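Local coordinates for spherulin 3A (Physarum polycephalum, PDB 1HDF), which serves as a calcium-binding structural protein of the beta/gamma-crystallin family, built on a single domain of two Greek key motifs, at residues A11-K19 against D26-V34. Residues are numbered along the deposited sequence; the frame is centred on the assembly and turned at random.
Sequences AKGEVFLYK and DSWKVTGNV. With CA (calcium ion), chain C.
Gly13, third residue of the type II turn from Ala11 to Glu14, opens the pairing: its carbonyl O takes a CA-H...O contact from Thr31, whose CG2 packs 3.3 Å from the same Gly13 O. The Glu14 carboxylate is shared. OE1 accepts the backbone N-H of Ala11, while OE2 forms a salt bridge with Lys29 NZ, weak as a hydrogen bond at 3.3 Å. From Val15 the strands run antiparallel at 158°, and Val15 and Val30 exchange both backbone hydrogen bonds. Phe16 sits opposite Lys29 in a non-hydrogen-bonded pair; the lysine's aliphatic chain runs alongside the ring and meets its edge, CD coming 3.4 Å from Phe16 CE1. Bent at chi3 (68°), the chain crosses the Glu14 carboxylate, so that Lys29 CD lies 3.2 Å from Glu14 OE2, about as near as the amino group. Leu17 and Trp28 make the next two-bond pair, with Leu17 N 2.8 Å from Trp28 O. On the inner face Leu17 CD1 reaches diagonally to Val30 CG2 (3.9 Å). Leu17 O, which accepts Trp28 N, also lies at the indole edge, near CE3. Tyr18 brings CD2 against Ser27 CB on the other face. Lys19 N closes the ladder on Asp26 O (2.8 Å), while Lys19 O binds a calcium ion together with Val46, Ser48 and Asp89, tying the hairpin's end to the metal site. This is the first hairpin of a crystallin Greek key. Strand 49-52 flanks 15-18 and strand 2-4 flanks 27-30 in one sheet; Val15, Leu17 and Val30 pack across the sandwich on strand 93-98 of the other.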
loop_
_atom_site.group_PDB
_atom_site.type_symbol
_atom_site.label_atom_id
_atom_site.label_comp_id
_atom_site.label_asym_id
_atom_site.label_seq_id
_atom_site.Cartn_x
_atom_site.Cartn_y
_atom_site.Cartn_z
ATOM N N ALA A 11 -12.530 -13.805 5.031
ATOM C CA ALA A 11 -13.052 -13.383 3.738
ATOM C C ALA A 11 -11.832 -13.022 2.898
ATOM O O ALA A 11 -10.717 -12.947 3.422
ATOM C CB ALA A 11 -13.956 -12.164 3.907
ATOM N N LYS A 12 -12.040 -12.787 1.608
ATOM C CA LYS A 12 -10.945 -12.438 0.710
ATOM C C LYS A 12 -10.000 -11.391 1.305
ATOM O O LYS A 12 -10.435 -10.328 1.749
ATOM C CB LYS A 12 -11.500 -11.928 -0.623
ATOM C CG LYS A 12 -10.422 -11.429 -1.578
ATOM C CD LYS A 12 -11.007 -10.946 -2.892
ATOM C CE LYS A 12 -9.902 -10.525 -3.837
ATOM N NZ LYS A 12 -10.434 -10.047 -5.147
ATOM N N GLY A 13 -8.707 -11.705 1.313
ATOM C CA GLY A 13 -7.722 -10.780 1.846
ATOM C C GLY A 13 -7.539 -10.854 3.353
ATOM O O GLY A 13 -6.799 -10.059 3.932
ATOM N N GLU A 14 -8.217 -11.799 3.995
ATOM C CA GLU A 14 -8.089 -11.948 5.440
ATOM C C GLU A 14 -7.468 -13.278 5.810
ATOM O O GLU A 14 -7.693 -14.294 5.152
ATOM C CB GLU A 14 -9.441 -11.870 6.135
ATOM C CG GLU A 14 -10.317 -10.720 5.726
ATOM C CD GLU A 14 -11.615 -10.712 6.507
ATOM O OE1 GLU A 14 -12.246 -11.786 6.645
ATOM O OE2 GLU A 14 -12.006 -9.629 6.985
ATOM N N VAL A 15 -6.688 -13.257 6.881
ATOM C CA VAL A 15 -6.048 -14.454 7.384
ATOM C C VAL A 15 -6.244 -14.443 8.889
ATOM O O VAL A 15 -5.951 -13.447 9.550
ATOM C CB VAL A 15 -4.540 -14.470 7.071
ATOM C CG1 VAL A 15 -3.899 -15.702 7.710
ATOM C CG2 VAL A 15 -4.324 -14.485 5.564
ATOM N N PHE A 16 -6.761 -15.542 9.421
ATOM C CA PHE A 16 -6.996 -15.653 10.852
ATOM C C PHE A 16 -5.878 -16.466 11.467
ATOM O O PHE A 16 -5.627 -17.591 11.047
ATOM C CB PHE A 16 -8.331 -16.351 11.140
ATOM C CG PHE A 16 -9.546 -15.544 10.775
ATOM C CD1 PHE A 16 -9.446 -14.180 10.481
ATOM C CD2 PHE A 16 -10.808 -16.145 10.754
ATOM C CE1 PHE A 16 -10.595 -13.427 10.168
ATOM C CE2 PHE A 16 -11.956 -15.407 10.443
ATOM C CZ PHE A 16 -11.850 -14.042 10.150
ATOM N N LEU A 17 -5.210 -15.883 12.458
ATOM C CA LEU A 17 -4.115 -16.539 13.158
ATOM C C LEU A 17 -4.599 -16.887 14.567
ATOM O O LEU A 17 -5.118 -16.030 15.274
ATOM C CB LEU A 17 -2.901 -15.605 13.225
ATOM C CG LEU A 17 -2.348 -15.127 11.873
ATOM C CD1 LEU A 17 -1.159 -14.192 12.090
ATOM C CD2 LEU A 17 -1.941 -16.341 11.019
ATOM N N TYR A 18 -4.436 -18.145 14.964
ATOM C CA TYR A 18 -4.870 -18.587 16.284
ATOM C C TYR A 18 -3.691 -19.039 17.129
ATOM O O TYR A 18 -2.782 -19.708 16.635
ATOM C CB TYR A 18 -5.872 -19.734 16.154
ATOM C CG TYR A 18 -7.048 -19.430 15.259
ATOM C CD1 TYR A 18 -6.920 -19.462 13.873
ATOM C CD2 TYR A 18 -8.293 -19.108 15.802
ATOM C CE1 TYR A 18 -8.007 -19.181 13.043
ATOM C CE2 TYR A 18 -9.380 -18.826 14.990
ATOM C CZ TYR A 18 -9.232 -18.860 13.611
ATOM O OH TYR A 18 -10.304 -18.545 12.806
ATOM N N LYS A 19 -3.719 -18.691 18.412
ATOM C CA LYS A 19 -2.632 -19.047 19.321
ATOM C C LYS A 19 -2.527 -20.549 19.602
ATOM O O LYS A 19 -1.429 -21.073 19.797
ATOM C CB LYS A 19 -2.775 -18.275 20.637
ATOM C CG LYS A 19 -1.582 -18.411 21.558
ATOM C CD LYS A 19 -1.690 -17.462 22.738
ATOM C CE LYS A 19 -0.470 -17.564 23.637
ATOM N NZ LYS A 19 -0.547 -16.585 24.765
ATOM N N ASP A 26 -6.363 -17.140 21.780
ATOM C CA ASP A 26 -6.328 -15.788 21.239
ATOM C C ASP A 26 -6.203 -15.852 19.727
ATOM O O ASP A 26 -5.520 -16.725 19.187
ATOM C CB ASP A 26 -5.167 -15.004 21.852
ATOM C CG ASP A 26 -5.345 -14.787 23.351
ATOM O OD1 ASP A 26 -6.495 -14.528 23.778
ATOM O OD2 ASP A 26 -4.347 -14.871 24.102
ATOM N N SER A 27 -6.879 -14.934 19.046
ATOM C CA SER A 27 -6.867 -14.916 17.595
ATOM C C SER A 27 -6.603 -13.525 17.038
ATOM O O SER A 27 -6.690 -12.525 17.755
ATOM C CB SER A 27 -8.199 -15.446 17.065
ATOM O OG SER A 27 -9.273 -14.619 17.488
ATOM N N TRP A 28 -6.282 -13.475 15.747
ATOM C CA TRP A 28 -5.984 -12.222 15.063
ATOM C C TRP A 28 -6.381 -12.280 13.582
ATOM O O TRP A 28 -6.170 -13.288 12.897
ATOM C CB TRP A 28 -4.482 -11.921 15.153
ATOM C CG TRP A 28 -3.961 -11.617 16.538
ATOM C CD1 TRP A 28 -3.915 -10.396 17.148
ATOM C CD2 TRP A 28 -3.387 -12.546 17.468
ATOM N NE1 TRP A 28 -3.347 -10.505 18.394
ATOM C CE2 TRP A 28 -3.015 -11.815 18.616
ATOM C CE3 TRP A 28 -3.152 -13.925 17.441
ATOM C CZ2 TRP A 28 -2.419 -12.416 19.728
ATOM C CZ3 TRP A 28 -2.559 -14.525 18.549
ATOM C CH2 TRP A 28 -2.200 -13.765 19.678
ATOM N N LYS A 29 -6.983 -11.199 13.102
ATOM C CA LYS A 29 -7.351 -11.104 11.704
ATOM C C LYS A 29 -6.283 -10.213 11.090
ATOM O O LYS A 29 -6.021 -9.113 11.579
ATOM C CB LYS A 29 -8.728 -10.460 11.523
ATOM C CG LYS A 29 -9.016 -10.093 10.069
ATOM C CD LYS A 29 -10.502 -10.075 9.746
ATOM C CE LYS A 29 -11.227 -8.935 10.445
ATOM N NZ LYS A 29 -12.689 -8.951 10.121
ATOM N N VAL A 30 -5.657 -10.698 10.028
ATOM C CA VAL A 30 -4.616 -9.941 9.358
ATOM C C VAL A 30 -4.933 -9.732 7.886
ATOM O O VAL A 30 -5.496 -10.603 7.233
ATOM C CB VAL A 30 -3.265 -10.672 9.433
ATOM C CG1 VAL A 30 -2.212 -9.889 8.663
ATOM C CG2 VAL A 30 -2.848 -10.855 10.880
ATOM N N THR A 31 -4.576 -8.563 7.375
ATOM C CA THR A 31 -4.755 -8.240 5.965
ATOM C C THR A 31 -3.450 -7.538 5.602
ATOM O O THR A 31 -2.716 -7.096 6.485
ATOM C CB THR A 31 -5.916 -7.263 5.722
ATOM O OG1 THR A 31 -5.585 -5.997 6.295
ATOM C CG2 THR A 31 -7.209 -7.784 6.345
ATOM N N GLY A 32 -3.159 -7.431 4.313
ATOM C CA GLY A 32 -1.925 -6.788 3.912
ATOM C C GLY A 32 -0.752 -7.585 4.448
ATOM O O GLY A 32 -0.880 -8.786 4.695
ATOM N N ASN A 33 0.385 -6.926 4.647
ATOM C CA ASN A 33 1.571 -7.606 5.145
ATOM C C ASN A 33 1.996 -7.121 6.525
ATOM O O ASN A 33 1.712 -5.997 6.921
ATOM C CB ASN A 33 2.734 -7.408 4.173
ATOM C CG ASN A 33 2.346 -7.681 2.737
ATOM O OD1 ASN A 33 1.543 -8.570 2.460
ATOM N ND2 ASN A 33 2.926 -6.924 1.812
ATOM N N VAL A 34 2.680 -7.988 7.254
ATOM C CA VAL A 34 3.179 -7.654 8.579
ATOM C C VAL A 34 4.617 -8.149 8.600
ATOM O O VAL A 34 4.849 -9.354 8.704
ATOM C CB VAL A 34 2.362 -8.363 9.683
ATOM C CG1 VAL A 34 2.952 -8.050 11.066
ATOM C CG2 VAL A 34 0.902 -7.919 9.607
HETATM CA CA CA C . 0.809 -21.527 20.050
HETATM O O HOH W 1 1.535 -20.383 22.136
HETATM O O HOH W 2 0.997 -23.750 21.450
#